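PDB 4K7J: GDSL-like Lipase/Acylhydrolase family protein, which probably removes O-linked acetyl groups from peptidoglycan, acting as an O-acetylesterase of the SGNH (GDSL-like) hydrolase family. Local coordinates for residues 342-347 and 357-362; 61-66 and 324-329; 287-292 and 299-304. All blocks are in the same frame, centred on the assembly; numbering follows the deposited sequence.

Contact 1: 342-347 and 357-362; sequences QGWAAK and YRRAAE
R359 runs its side chain across one face of the W344 indole, and this crossing carries most of the contact. The helix backbone directs CB at the loop; CG anti to the backbone N (chi1 177°) and a chain extended to NE then carry CD and the guanidinium over the ring. R359 CB begins the contact at the outer part of the six-membered ring, 3.8 Å from W344 CZ3. R359 CD then settles over the same face, 3.7 Å from W344 CE3, as a CH-pi donor. At the tip, R359 NH1 reaches the bond shared by the two indole rings and lies 3.9 Å from both CD2 and CE2 of W344. The guanidinium carbon CZ of R359 stands 4.8 Å from the centroid of the six-membered ring and only 11° off its normal, a cation-pi placement. The guanidinium is not laid flat on the indole, however: the two planes are 57° apart, so that mainly NH1 approaches the ring. R358, bent at chi3, adds a looser contact in which its NH2 comes to 4.1 Å from W344 CZ3; its NE also makes a long salt bridge to E362 OE2, one turn further along the helix. K355 adds a second cation-pi partner for W344. On the loop side, G343, with positive phi, closes helix 336-341 in a Schellman motif and delivers W344 immediately afterwards. The indole thus bridges the end of that helix and the first turns of helix 354-373, whose buried side, with A360 and A361, packs on helix 68-81.

Contact 2: 61-66 and 324-329; sequences DSHTAG and WSWQNA. With ACT (acetate ion), chain C.
H63 holds CG anti to its own carbonyl carbon (chi1 -55°), whereas W326 holds CG anti to its backbone N (chi1 -164°), and with these torsions the two rings meet although the CA atoms of H63 and W326 are 11.5 Å apart. The far corner of the indole does the touching: W326 CH2 lies 3.7 Å from H63 CB, which sits at the indole edge near its plane, and 3.8 Å from H63 CG. The pair is edge-to-face, the edge of W326 turned to the face of H63, with planes at 64° and centroids 5.1 Å apart. Both ring nitrogens of H63 are engaged, ND1 with the hydroxyl of Y357 and NE2 with T249 OG1, which should fix the imidazole rotation. W326 is flanked by the rings of F69 and F352. D61 caps helix 62-65, its OD1 accepting from H63 N at 3.2 Å from above the carboxylate plane. An acetate ion, probably from the crystallisation liquor, accepts from S62 N through OXT (3.1 Å), lays its methyl over one face of the H63 ring and has its carbon C 2.9 Å from S62 OG. S62, the serine of the GDS signature, is by family the probable nucleophile. S62 N, G218 N and N250 ND2 form the probable oxyanion hole; H351 NE2, also hydrogen-bonded to the acetate, is placed consistently with the family's catalytic histidine.

Contact 3: 287-292 and 299-304; sequences APESLK and GTRPVR
E289 and R301 cross at about a right angle where two parts of the long loop between strand 281-286 and helix 305-318 of the alpha/beta SGNH fold meet, their directions 84° apart. NH1 of R301 donates to E289 OE2 at 3.0 Å in a salt bridge. The carboxylate lies at the edge of the guanidinium, near its plane, while OE2 is met on its anti side; with the two planes 56° apart, this is a single-point bridge. CB of R301 points away from segment 287-292, and the bend at chi3 (64°) helps bring its guanidinium back to E289. Both groups are gripped further: E289 by the backbone N atoms of C334, S335 and M336, R301 NH1 by Q327 OE1, its NH2 by T306 and Q309, and its NE by the sulfonate of a bound HEPES molecule, probably from crystallisation. The C298-C334 disulfide ties the residue just before G299 to the same C334. Beyond the salt bridge the backbones come together. K292 N points at T300 O, but the modelled 2.5 Å is too short to be trusted in detail. L291 CA lies 3.3 Å from T300 O, as a CA-H...O contact, and L291 CD1 reaches G299 O at 4.1 Å; the peptide joining G299 to T300 is cis. P302 meets the other segment through its CD, 3.4 Å from S290 O, a carbonyl oxygen buried without a polar partner in the model.

All three contacts belong to the SGNH-hydrolase (alpha/beta) domain, on the same side of the chain's centre. Contact 3 is nested inside the long loop that contact 2 closes, and contact 1 follows both near the C-terminus. Contacts 1 and 2, with centres 10 Å apart, touch: Y357 and A360, on helix 354-373, meet W326, and Y357 also joins H63. Contacts 2 and 3, about 13 Å apart between centres, join through Q327 and R301 and through W326 on P288. Contacts 1 and 3 do not touch. Segments 61-66, 287-292 and 324-329 follow or include the ends of strands 53-60, 281-286 and 322-325 of one mixed sheet, so the contacts gather beside the probable active site.

Contact 1: 342-347 and 357-362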
ATOM      1  N   GLN A 342     -22.104   9.893 -13.113  1.00 27.89           N
ATOM      2  CA  GLN A 342     -21.798  11.192 -12.547  1.00 30.21           C
ATOM      3  C   GLN A 342     -20.310  11.543 -12.579  1.00 26.86           C
ATOM      4  O   GLN A 342     -19.896  12.559 -12.028  1.00 26.67           O
ATOM      5  CB  GLN A 342     -22.370  11.305 -11.137  1.00 31.40           C
ATOM      6  CG  GLN A 342     -23.877  11.091 -11.106  1.00 38.71           C
ATOM      7  CD  GLN A 342     -24.497  11.539  -9.803  1.00 36.65           C
ATOM      8  OE1 GLN A 342     -24.061  12.516  -9.205  1.00 39.87           O
ATOM      9  NE2 GLN A 342     -25.516  10.817  -9.352  1.00 40.51           N
ATOM     10  N   GLY A 343     -19.516  10.712 -13.241  1.00 25.16           N
ATOM     11  CA  GLY A 343     -18.099  10.990 -13.400  1.00 32.80           C
ATOM     12  C   GLY A 343     -17.218  10.641 -12.211  1.00 29.24           C
ATOM     13  O   GLY A 343     -16.027  10.969 -12.204  1.00 29.11           O
ATOM     14  N   TRP A 344     -17.784   9.975 -11.208  1.00 24.23           N
ATOM     15  CA  TRP A 344     -16.992   9.512 -10.067  1.00 26.48           C
ATOM     16  C   TRP A 344     -16.359   8.146 -10.345  1.00 24.92           C
ATOM     17  O   TRP A 344     -15.533   7.659  -9.575  1.00 24.19           O
ATOM     18  CB  TRP A 344     -17.845   9.451  -8.802  1.00 24.84           C
ATOM     19  CG  TRP A 344     -18.450  10.773  -8.422  1.00 27.66           C
ATOM     20  CD1 TRP A 344     -19.642  11.272  -8.845  1.00 30.76           C
ATOM     21  CD2 TRP A 344     -17.888  11.760  -7.545  1.00 31.35           C
ATOM     22  NE1 TRP A 344     -19.865  12.508  -8.288  1.00 31.87           N
ATOM     23  CE2 TRP A 344     -18.803  12.832  -7.485  1.00 34.10           C
ATOM     24  CE3 TRP A 344     -16.699  11.844  -6.808  1.00 30.44           C
ATOM     25  CZ2 TRP A 344     -18.570  13.976  -6.714  1.00 34.40           C
ATOM     26  CZ3 TRP A 344     -16.469  12.979  -6.040  1.00 26.99           C
ATOM     27  CH2 TRP A 344     -17.400  14.033  -6.001  1.00 31.53           C
ATOM     28  N   ALA A 345     -16.747   7.527 -11.449  1.00 24.70           N
ATOM     29  CA  ALA A 345     -16.166   6.248 -11.828  1.00 24.65           C
ATOM     30  C   ALA A 345     -15.910   6.259 -13.323  1.00 27.03           C
ATOM     31  O   ALA A 345     -16.597   6.961 -14.056  1.00 28.89           O
ATOM     32  CB  ALA A 345     -17.099   5.108 -11.452  1.00 24.81           C
ATOM     33  N   ALA A 346     -14.917   5.485 -13.763  1.00 19.45           N
ATOM     34  CA  ALA A 346     -14.545   5.417 -15.169  1.00 26.12           C
ATOM     35  C   ALA A 346     -15.590   4.679 -15.997  1.00 27.23           C
ATOM     36  O   ALA A 346     -16.411   3.943 -15.459  1.00 23.32           O
ATOM     37  CB  ALA A 346     -13.180   4.749 -15.325  1.00 24.27           C
ATOM     38  N   LYS A 347     -15.533   4.865 -17.312  1.00 28.30           N
ATOM     39  CA  LYS A 347     -16.506   4.272 -18.228  1.00 30.18           C
ATOM     40  C   LYS A 347     -16.558   2.747 -18.182  1.00 27.94           C
ATOM     41  O   LYS A 347     -17.569   2.148 -18.546  1.00 26.60           O
ATOM     42  CB  LYS A 347     -16.229   4.715 -19.666  1.00 36.35           C
ATOM     43  CG  LYS A 347     -15.040   4.012 -20.311  1.00 47.46           C
ATOM     44  CD  LYS A 347     -14.712   4.600 -21.678  1.00 51.34           C
ATOM     45  CE  LYS A 347     -14.226   6.037 -21.559  1.00 57.42           C
ATOM     46  NZ  LYS A 347     -14.015   6.674 -22.892  1.00 60.46           N
ATOM     47  N   TYR A 357     -11.908   8.224  -6.446  1.00 18.42           N
ATOM     48  CA  TYR A 357     -10.989   7.657  -5.461  1.00 22.11           C
ATOM     49  C   TYR A 357     -10.816   8.586  -4.257  1.00 20.80           C
ATOM     50  O   TYR A 357     -10.749   8.126  -3.104  1.00 16.27           O
ATOM     51  CB  TYR A 357      -9.626   7.338  -6.088  1.00 16.53           C
ATOM     52  CG  TYR A 357      -9.614   6.126  -6.989  1.00 17.24           C
ATOM     53  CD1 TYR A 357      -9.990   4.874  -6.510  1.00 18.82           C
ATOM     54  CD2 TYR A 357      -9.223   6.231  -8.322  1.00 21.41           C
ATOM     55  CE1 TYR A 357      -9.984   3.764  -7.331  1.00 15.26           C
ATOM     56  CE2 TYR A 357      -9.216   5.121  -9.155  1.00 17.08           C
ATOM     57  CZ  TYR A 357      -9.597   3.889  -8.647  1.00 16.08           C
ATOM     58  OH  TYR A 357      -9.593   2.774  -9.457  1.00 19.40           O
ATOM     59  N   ARG A 358     -10.731   9.889  -4.525  1.00 16.43           N
ATOM     60  CA  ARG A 358     -10.568  10.851  -3.440  1.00 24.56           C
ATOM     61  C   ARG A 358     -11.769  10.787  -2.503  1.00 21.18           C
ATOM     62  O   ARG A 358     -11.612  10.809  -1.286  1.00 22.54           O
ATOM     63  CB  ARG A 358     -10.403  12.279  -3.970  1.00 22.58           C
ATOM     64  CG  ARG A 358     -10.096  13.294  -2.862  1.00 25.22           C
ATOM     65  CD  ARG A 358     -10.371  14.741  -3.297  1.00 33.35           C
ATOM     66  NE  ARG A 358     -11.789  14.970  -3.576  1.00 40.77           N
ATOM     67  CZ  ARG A 358     -12.258  15.485  -4.710  1.00 43.90           C
ATOM     68  NH1 ARG A 358     -11.419  15.843  -5.677  1.00 40.51           N
ATOM     69  NH2 ARG A 358     -13.566  15.649  -4.873  1.00 31.43           N
ATOM     70  N   ARG A 359     -12.962  10.683  -3.087  1.00 19.03           N
ATOM     71  CA  ARG A 359     -14.207  10.648  -2.321  1.00 21.83           C
ATOM     72  C   ARG A 359     -14.265   9.408  -1.434  1.00 25.78           C
ATOM     73  O   ARG A 359     -14.570   9.491  -0.238  1.00 23.64           O
ATOM     74  CB  ARG A 359     -15.414  10.676  -3.267  1.00 24.75           C
ATOM     75  CG  ARG A 359     -16.783  10.579  -2.587  1.00 29.55           C
ATOM     76  CD  ARG A 359     -17.921  10.455  -3.628  1.00 38.97           C
ATOM     77  NE  ARG A 359     -19.256  10.552  -3.024  1.00 48.81           N
ATOM     78  CZ  ARG A 359     -20.405  10.474  -3.695  1.00 49.07           C
ATOM     79  NH1 ARG A 359     -20.417  10.290  -5.011  1.00 40.57           N
ATOM     80  NH2 ARG A 359     -21.555  10.577  -3.042  1.00 64.54           N
ATOM     81  N   ALA A 360     -13.970   8.253  -2.024  1.00 21.10           N
ATOM     82  CA  ALA A 360     -14.004   7.003  -1.279  1.00 18.71           C
ATOM     83  C   ALA A 360     -13.019   7.049  -0.114  1.00 16.72           C
ATOM     84  O   ALA A 360     -13.330   6.598   0.986  1.00 22.62           O
ATOM     85  CB  ALA A 360     -13.692   5.819  -2.206  1.00 19.61           C
ATOM     86  N   ALA A 361     -11.836   7.610  -0.347  1.00 15.83           N
ATOM     87  CA  ALA A 361     -10.803   7.636   0.699  1.00 20.09           C
ATOM     88  C   ALA A 361     -11.135   8.596   1.839  1.00 18.24           C
ATOM     89  O   ALA A 361     -10.797   8.337   3.005  1.00 19.90           O
ATOM     90  CB  ALA A 361      -9.446   7.954   0.103  1.00 16.27           C
ATOM     91  N   GLU A 362     -11.794   9.704   1.508  1.00 18.48           N
ATOM     92  CA  GLU A 362     -12.221  10.660   2.528  1.00 16.93           C
ATOM     93  C   GLU A 362     -13.239  10.007   3.463  1.00 19.79           C
ATOM     94  O   GLU A 362     -13.245  10.257   4.668  1.00 28.72           O
ATOM     95  CB  GLU A 362     -12.782  11.939   1.887  1.00 24.00           C
ATOM     96  CG  GLU A 362     -11.712  12.850   1.275  1.00 18.90           C
ATOM     97  CD  GLU A 362     -12.281  14.132   0.684  1.00 27.82           C
ATOM     98  OE1 GLU A 362     -13.485  14.396   0.867  1.00 31.35           O
ATOM     99  OE2 GLU A 362     -11.523  14.881   0.032  1.00 27.86           O
TER

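Contact 2: 61-66 and 324-329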
ATOM      1  N   ASP A  61      -4.388  -3.552  -5.322  1.00 15.15           N
ATOM      2  CA  ASP A  61      -4.412  -3.678  -6.777  1.00 15.47           C
ATOM      3  C   ASP A  61      -4.341  -2.299  -7.451  1.00 16.45           C
ATOM      4  O   ASP A  61      -3.740  -1.381  -6.914  1.00 14.18           O
ATOM      5  CB  ASP A  61      -5.668  -4.437  -7.212  1.00 17.09           C
ATOM      6  CG  ASP A  61      -6.946  -3.838  -6.633  1.00 16.54           C
ATOM      7  OD1 ASP A  61      -6.929  -2.649  -6.220  1.00 19.85           O
ATOM      8  OD2 ASP A  61      -7.980  -4.554  -6.581  1.00 17.04           O
ATOM      9  N   SER A  62      -4.985  -2.131  -8.602  1.00 12.35           N
ATOM     10  CA  SER A  62      -4.816  -0.893  -9.351  1.00 16.62           C
ATOM     11  C   SER A  62      -5.447   0.291  -8.634  1.00 14.91           C
ATOM     12  O   SER A  62      -5.005   1.425  -8.803  1.00 17.26           O
ATOM     13  CB  SER A  62      -5.367  -1.006 -10.776  1.00 18.86           C
ATOM     14  OG  SER A  62      -6.751  -0.752 -10.772  1.00 25.27           O
ATOM     15  N   HIS A  63      -6.455   0.031  -7.809  1.00 16.60           N
ATOM     16  CA  HIS A  63      -7.079   1.117  -7.053  1.00 15.35           C
ATOM     17  C   HIS A  63      -6.010   1.754  -6.165  1.00 17.41           C
ATOM     18  O   HIS A  63      -5.974   2.976  -5.990  1.00 16.84           O
ATOM     19  CB  HIS A  63      -8.249   0.617  -6.181  1.00 12.60           C
ATOM     20  CG  HIS A  63      -9.306  -0.138  -6.928  1.00 19.23           C
ATOM     21  ND1 HIS A  63      -9.980   0.387  -8.015  1.00 17.70           N
ATOM     22  CD2 HIS A  63      -9.827  -1.373  -6.724  1.00 18.15           C
ATOM     23  CE1 HIS A  63     -10.861  -0.499  -8.450  1.00 21.49           C
ATOM     24  NE2 HIS A  63     -10.791  -1.573  -7.682  1.00 17.71           N
ATOM     25  N   THR A  64      -5.139   0.911  -5.615  1.00 16.92           N
ATOM     26  CA  THR A  64      -4.046   1.362  -4.763  1.00 14.97           C
ATOM     27  C   THR A  64      -2.891   1.909  -5.609  1.00 16.38           C
ATOM     28  O   THR A  64      -2.289   2.945  -5.281  1.00 13.39           O
ATOM     29  CB  THR A  64      -3.541   0.209  -3.862  1.00 16.33           C
ATOM     30  OG1 THR A  64      -4.592  -0.194  -2.975  1.00 12.77           O
ATOM     31  CG2 THR A  64      -2.306   0.639  -3.020  1.00 11.76           C
ATOM     32  N   ALA A  65      -2.592   1.211  -6.699  1.00 11.55           N
ATOM     33  CA  ALA A  65      -1.439   1.534  -7.537  1.00 14.56           C
ATOM     34  C   ALA A  65      -1.507   2.908  -8.224  1.00 18.43           C
ATOM     35  O   ALA A  65      -0.477   3.456  -8.625  1.00 15.26           O
ATOM     36  CB  ALA A  65      -1.185   0.409  -8.571  1.00 11.85           C
ATOM     37  N   GLY A  66      -2.710   3.463  -8.354  1.00 19.14           N
ATOM     38  CA  GLY A  66      -2.882   4.773  -8.967  1.00 11.91           C
ATOM     39  C   GLY A  66      -2.570   5.901  -8.000  1.00 18.05           C
ATOM     40  O   GLY A  66      -2.376   7.045  -8.403  1.00 18.94           O
ATOM     41  N   TRP A 324     -13.785  -2.528   6.059  1.00 17.18           N
ATOM     42  CA  TRP A 324     -14.445  -1.352   5.526  1.00 16.23           C
ATOM     43  C   TRP A 324     -15.110  -1.711   4.207  1.00 19.07           C
ATOM     44  O   TRP A 324     -14.446  -2.133   3.266  1.00 17.44           O
ATOM     45  CB  TRP A 324     -13.440  -0.233   5.315  1.00 15.29           C
ATOM     46  CG  TRP A 324     -14.042   1.097   5.022  1.00 17.10           C
ATOM     47  CD1 TRP A 324     -14.645   1.939   5.909  1.00 23.05           C
ATOM     48  CD2 TRP A 324     -14.057   1.773   3.756  1.00 22.54           C
ATOM     49  NE1 TRP A 324     -15.053   3.083   5.273  1.00 20.95           N
ATOM     50  CE2 TRP A 324     -14.701   3.009   3.952  1.00 22.33           C
ATOM     51  CE3 TRP A 324     -13.584   1.451   2.479  1.00 16.27           C
ATOM     52  CZ2 TRP A 324     -14.889   3.926   2.915  1.00 19.44           C
ATOM     53  CZ3 TRP A 324     -13.776   2.358   1.451  1.00 19.86           C
ATOM     54  CH2 TRP A 324     -14.421   3.583   1.677  1.00 18.98           C
ATOM     55  N   SER A 325     -16.427  -1.550   4.144  1.00 20.82           N
ATOM     56  CA  SER A 325     -17.163  -1.924   2.940  1.00 16.60           C
ATOM     57  C   SER A 325     -17.207  -0.797   1.928  1.00 18.59           C
ATOM     58  O   SER A 325     -18.038   0.117   2.026  1.00 19.37           O
ATOM     59  CB  SER A 325     -18.597  -2.352   3.266  1.00 19.05           C
ATOM     60  OG  SER A 325     -19.313  -2.557   2.056  1.00 22.19           O
ATOM     61  N   TRP A 326     -16.312  -0.873   0.951  1.00 19.89           N
ATOM     62  CA  TRP A 326     -16.265   0.090  -0.137  1.00 17.13           C
ATOM     63  C   TRP A 326     -17.581   0.037  -0.903  1.00 18.98           C
ATOM     64  O   TRP A 326     -18.089   1.065  -1.333  1.00 17.83           O
ATOM     65  CB  TRP A 326     -15.079  -0.235  -1.049  1.00 14.56           C
ATOM     66  CG  TRP A 326     -14.663   0.842  -1.991  1.00 20.60           C
ATOM     67  CD1 TRP A 326     -15.402   1.921  -2.406  1.00 17.21           C
ATOM     68  CD2 TRP A 326     -13.385   0.958  -2.634  1.00 18.81           C
ATOM     69  NE1 TRP A 326     -14.661   2.689  -3.279  1.00 17.94           N
ATOM     70  CE2 TRP A 326     -13.422   2.119  -3.435  1.00 17.67           C
ATOM     71  CE3 TRP A 326     -12.213   0.190  -2.607  1.00 18.28           C
ATOM     72  CZ2 TRP A 326     -12.331   2.529  -4.210  1.00 17.56           C
ATOM     73  CZ3 TRP A 326     -11.133   0.592  -3.387  1.00 15.39           C
ATOM     74  CH2 TRP A 326     -11.198   1.754  -4.170  1.00 18.99           C
ATOM     75  N   GLN A 327     -18.158  -1.148  -1.068  1.00 16.09           N
ATOM     76  CA  GLN A 327     -19.462  -1.182  -1.737  1.00 19.53           C
ATOM     77  C   GLN A 327     -20.507  -0.389  -0.952  1.00 19.49           C
ATOM     78  O   GLN A 327     -21.274   0.366  -1.542  1.00 18.90           O
ATOM     79  CB  GLN A 327     -19.956  -2.602  -2.053  1.00 15.80           C
ATOM     80  CG  GLN A 327     -21.355  -2.585  -2.694  1.00 19.74           C
ATOM     81  CD  GLN A 327     -21.773  -3.907  -3.297  1.00 22.33           C
ATOM     82  OE1 GLN A 327     -21.217  -4.354  -4.306  1.00 20.87           O
ATOM     83  NE2 GLN A 327     -22.781  -4.533  -2.695  1.00 24.51           N
ATOM     84  N   ASN A 328     -20.528  -0.524   0.374  1.00 19.71           N
ATOM     85  CA  ASN A 328     -21.509   0.237   1.147  1.00 23.73           C
ATOM     86  C   ASN A 328     -21.198   1.720   1.155  1.00 24.32           C
ATOM     87  O   ASN A 328     -22.107   2.541   1.067  1.00 22.61           O
ATOM     88  CB  ASN A 328     -21.700  -0.301   2.566  1.00 24.43           C
ATOM     89  CG  ASN A 328     -22.534  -1.556   2.591  1.00 24.72           C
ATOM     90  OD1 ASN A 328     -23.228  -1.870   1.619  1.00 27.84           O
ATOM     91  ND2 ASN A 328     -22.455  -2.295   3.687  1.00 24.11           N
ATOM     92  N   ALA A 329     -19.911   2.055   1.227  1.00 22.09           N
ATOM     93  CA  ALA A 329     -19.482   3.442   1.056  1.00 23.35           C
ATOM     94  C   ALA A 329     -20.031   4.057  -0.226  1.00 22.92           C
ATOM     95  O   ALA A 329     -20.318   5.250  -0.259  1.00 20.15           O
ATOM     96  CB  ALA A 329     -17.959   3.546   1.062  1.00 24.04           C
TER
HETATM   97  C   ACT C 401      -7.460  -3.556 -11.182  1.00 28.47           C
HETATM   98  O   ACT C 401      -7.380  -3.358 -12.431  1.00 25.01           O
HETATM   99  OXT ACT C 401      -6.428  -3.966 -10.590  1.00 21.56           O
HETATM  100  CH3 ACT C 401      -8.721  -3.291 -10.419  1.00 19.13           C

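Contact 3: 287-292 and 299-304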
ATOM      1  N   ALA A 287     -14.189  -5.334  -1.554  1.00 13.40           N
ATOM      2  CA  ALA A 287     -14.199  -4.853  -2.927  1.00 17.66           C
ATOM      3  C   ALA A 287     -15.365  -3.883  -3.198  1.00 23.84           C
ATOM      4  O   ALA A 287     -16.474  -4.077  -2.681  1.00 17.46           O
ATOM      5  CB  ALA A 287     -14.243  -6.021  -3.886  1.00 15.29           C
ATOM      6  N   PRO A 288     -15.115  -2.832  -4.004  1.00 15.90           N
ATOM      7  CA  PRO A 288     -16.208  -1.958  -4.439  1.00 17.14           C
ATOM      8  C   PRO A 288     -17.104  -2.707  -5.406  1.00 19.26           C
ATOM      9  O   PRO A 288     -16.712  -3.767  -5.887  1.00 18.57           O
ATOM     10  CB  PRO A 288     -15.481  -0.833  -5.189  1.00 15.68           C
ATOM     11  CG  PRO A 288     -14.209  -1.468  -5.685  1.00 18.52           C
ATOM     12  CD  PRO A 288     -13.817  -2.430  -4.586  1.00 18.00           C
ATOM     13  N   GLU A 289     -18.284  -2.177  -5.702  1.00 17.96           N
ATOM     14  CA  GLU A 289     -19.066  -2.764  -6.772  1.00 17.59           C
ATOM     15  C   GLU A 289     -18.325  -2.536  -8.081  1.00 17.56           C
ATOM     16  O   GLU A 289     -17.825  -1.444  -8.336  1.00 19.47           O
ATOM     17  CB  GLU A 289     -20.482  -2.180  -6.857  1.00 21.15           C
ATOM     18  CG  GLU A 289     -21.291  -2.791  -8.010  1.00 21.87           C
ATOM     19  CD  GLU A 289     -22.775  -2.431  -7.990  1.00 29.03           C
ATOM     20  OE1 GLU A 289     -23.123  -1.262  -8.265  1.00 27.13           O
ATOM     21  OE2 GLU A 289     -23.595  -3.327  -7.712  1.00 27.03           O
ATOM     22  N   SER A 290     -18.245  -3.585  -8.891  1.00 19.38           N
ATOM     23  CA  SER A 290     -17.750  -3.503 -10.254  1.00 19.57           C
ATOM     24  C   SER A 290     -18.862  -4.001 -11.148  1.00 23.50           C
ATOM     25  O   SER A 290     -19.778  -4.682 -10.682  1.00 23.96           O
ATOM     26  CB  SER A 290     -16.524  -4.405 -10.454  1.00 18.74           C
ATOM     27  OG  SER A 290     -15.423  -3.941  -9.694  1.00 28.26           O
ATOM     28  N   LEU A 291     -18.781  -3.664 -12.430  1.00 21.67           N
ATOM     29  CA  LEU A 291     -19.742  -4.146 -13.409  1.00 25.17           C
ATOM     30  C   LEU A 291     -19.026  -4.892 -14.516  1.00 29.42           C
ATOM     31  O   LEU A 291     -18.015  -4.422 -15.033  1.00 24.47           O
ATOM     32  CB  LEU A 291     -20.533  -2.980 -14.003  1.00 24.61           C
ATOM     33  CG  LEU A 291     -21.250  -2.139 -12.946  1.00 26.49           C
ATOM     34  CD1 LEU A 291     -22.004  -0.979 -13.582  1.00 30.19           C
ATOM     35  CD2 LEU A 291     -22.190  -3.014 -12.127  1.00 28.55           C
ATOM     36  N   LYS A 292     -19.559  -6.061 -14.859  1.00 30.77           N
ATOM     37  CA  LYS A 292     -19.090  -6.845 -15.989  1.00 28.84           C
ATOM     38  C   LYS A 292     -19.520  -6.144 -17.268  1.00 35.53           C
ATOM     39  O   LYS A 292     -18.888  -6.265 -18.318  1.00 31.59           O
ATOM     40  CB  LYS A 292     -19.706  -8.240 -15.936  1.00 31.60           C
ATOM     41  CG  LYS A 292     -19.132  -9.199 -16.953  1.00 41.31           C
ATOM     42  CD  LYS A 292     -17.623  -9.267 -16.793  1.00 47.90           C
ATOM     43  CE  LYS A 292     -16.976 -10.189 -17.813  1.00 54.06           C
ATOM     44  NZ  LYS A 292     -15.515 -10.313 -17.554  1.00 47.00           N
ATOM     45  N   GLY A 299     -27.154  -3.496 -13.511  1.00 57.35           N
ATOM     46  CA  GLY A 299     -26.196  -4.544 -13.805  1.00 36.28           C
ATOM     47  C   GLY A 299     -25.178  -4.146 -14.845  1.00 42.11           C
ATOM     48  O   GLY A 299     -25.169  -3.008 -15.310  1.00 47.95           O
ATOM     49  N   THR A 300     -24.305  -5.086 -15.202  1.00 42.09           N
ATOM     50  CA  THR A 300     -24.329  -6.426 -14.622  1.00 40.38           C
ATOM     51  C   THR A 300     -23.077  -6.699 -13.785  1.00 29.36           C
ATOM     52  O   THR A 300     -21.951  -6.450 -14.228  1.00 25.84           O
ATOM     53  CB  THR A 300     -24.445  -7.499 -15.717  1.00 38.65           C
ATOM     54  OG1 THR A 300     -25.614  -7.247 -16.500  1.00 40.70           O
ATOM     55  CG2 THR A 300     -24.548  -8.870 -15.101  1.00 37.23           C
ATOM     56  N   ARG A 301     -23.283  -7.207 -12.575  1.00 25.24           N
ATOM     57  CA  ARG A 301     -22.183  -7.541 -11.683  1.00 23.49           C
ATOM     58  C   ARG A 301     -21.493  -8.791 -12.195  1.00 26.85           C
ATOM     59  O   ARG A 301     -22.148  -9.664 -12.755  1.00 27.18           O
ATOM     60  CB  ARG A 301     -22.713  -7.761 -10.262  1.00 25.31           C
ATOM     61  CG  ARG A 301     -23.115  -6.468  -9.548  1.00 19.48           C
ATOM     62  CD  ARG A 301     -24.043  -6.730  -8.369  1.00 21.81           C
ATOM     63  NE  ARG A 301     -23.396  -7.510  -7.313  1.00 22.67           N
ATOM     64  CZ  ARG A 301     -22.595  -6.990  -6.385  1.00 22.24           C
ATOM     65  NH1 ARG A 301     -22.332  -5.682  -6.384  1.00 16.75           N
ATOM     66  NH2 ARG A 301     -22.049  -7.776  -5.460  1.00 16.72           N
ATOM     67  N   PRO A 302     -20.163  -8.884 -12.020  1.00 27.44           N
ATOM     68  CA  PRO A 302     -19.524 -10.164 -12.343  1.00 24.63           C
ATOM     69  C   PRO A 302     -20.112 -11.245 -11.454  1.00 26.27           C
ATOM     70  O   PRO A 302     -20.478 -10.974 -10.304  1.00 23.64           O
ATOM     71  CB  PRO A 302     -18.051  -9.927 -11.983  1.00 24.22           C
ATOM     72  CG  PRO A 302     -17.897  -8.440 -11.917  1.00 21.85           C
ATOM     73  CD  PRO A 302     -19.213  -7.926 -11.440  1.00 23.10           C
ATOM     74  N   VAL A 303     -20.187 -12.456 -11.988  1.00 26.29           N
ATOM     75  CA  VAL A 303     -20.836 -13.582 -11.330  1.00 26.52           C
ATOM     76  C   VAL A 303     -20.237 -13.956  -9.966  1.00 27.96           C
ATOM     77  O   VAL A 303     -20.941 -14.460  -9.094  1.00 22.31           O
ATOM     78  CB  VAL A 303     -20.844 -14.812 -12.285  1.00 37.69           C
ATOM     79  CG1 VAL A 303     -21.490 -16.029 -11.636  1.00 41.06           C
ATOM     80  CG2 VAL A 303     -21.573 -14.457 -13.572  1.00 36.59           C
ATOM     81  N   ARG A 304     -18.948 -13.696  -9.763  1.00 21.88           N
ATOM     82  CA  ARG A 304     -18.321 -14.094  -8.500  1.00 20.77           C
ATOM     83  C   ARG A 304     -18.086 -12.944  -7.518  1.00 18.05           C
ATOM     84  O   ARG A 304     -17.473 -13.145  -6.466  1.00 16.00           O
ATOM     85  CB  ARG A 304     -17.003 -14.830  -8.764  1.00 16.76           C
ATOM     86  CG  ARG A 304     -17.091 -15.898  -9.859  1.00 19.81           C
ATOM     87  CD  ARG A 304     -18.253 -16.876  -9.602  1.00 28.03           C
ATOM     88  NE  ARG A 304     -18.152 -17.496  -8.285  1.00 22.56           N
ATOM     89  CZ  ARG A 304     -17.346 -18.514  -8.004  1.00 20.02           C
ATOM     90  NH1 ARG A 304     -16.578 -19.028  -8.950  1.00 22.21           N
ATOM     91  NH2 ARG A 304     -17.305 -19.017  -6.777  1.00 28.51           N
TER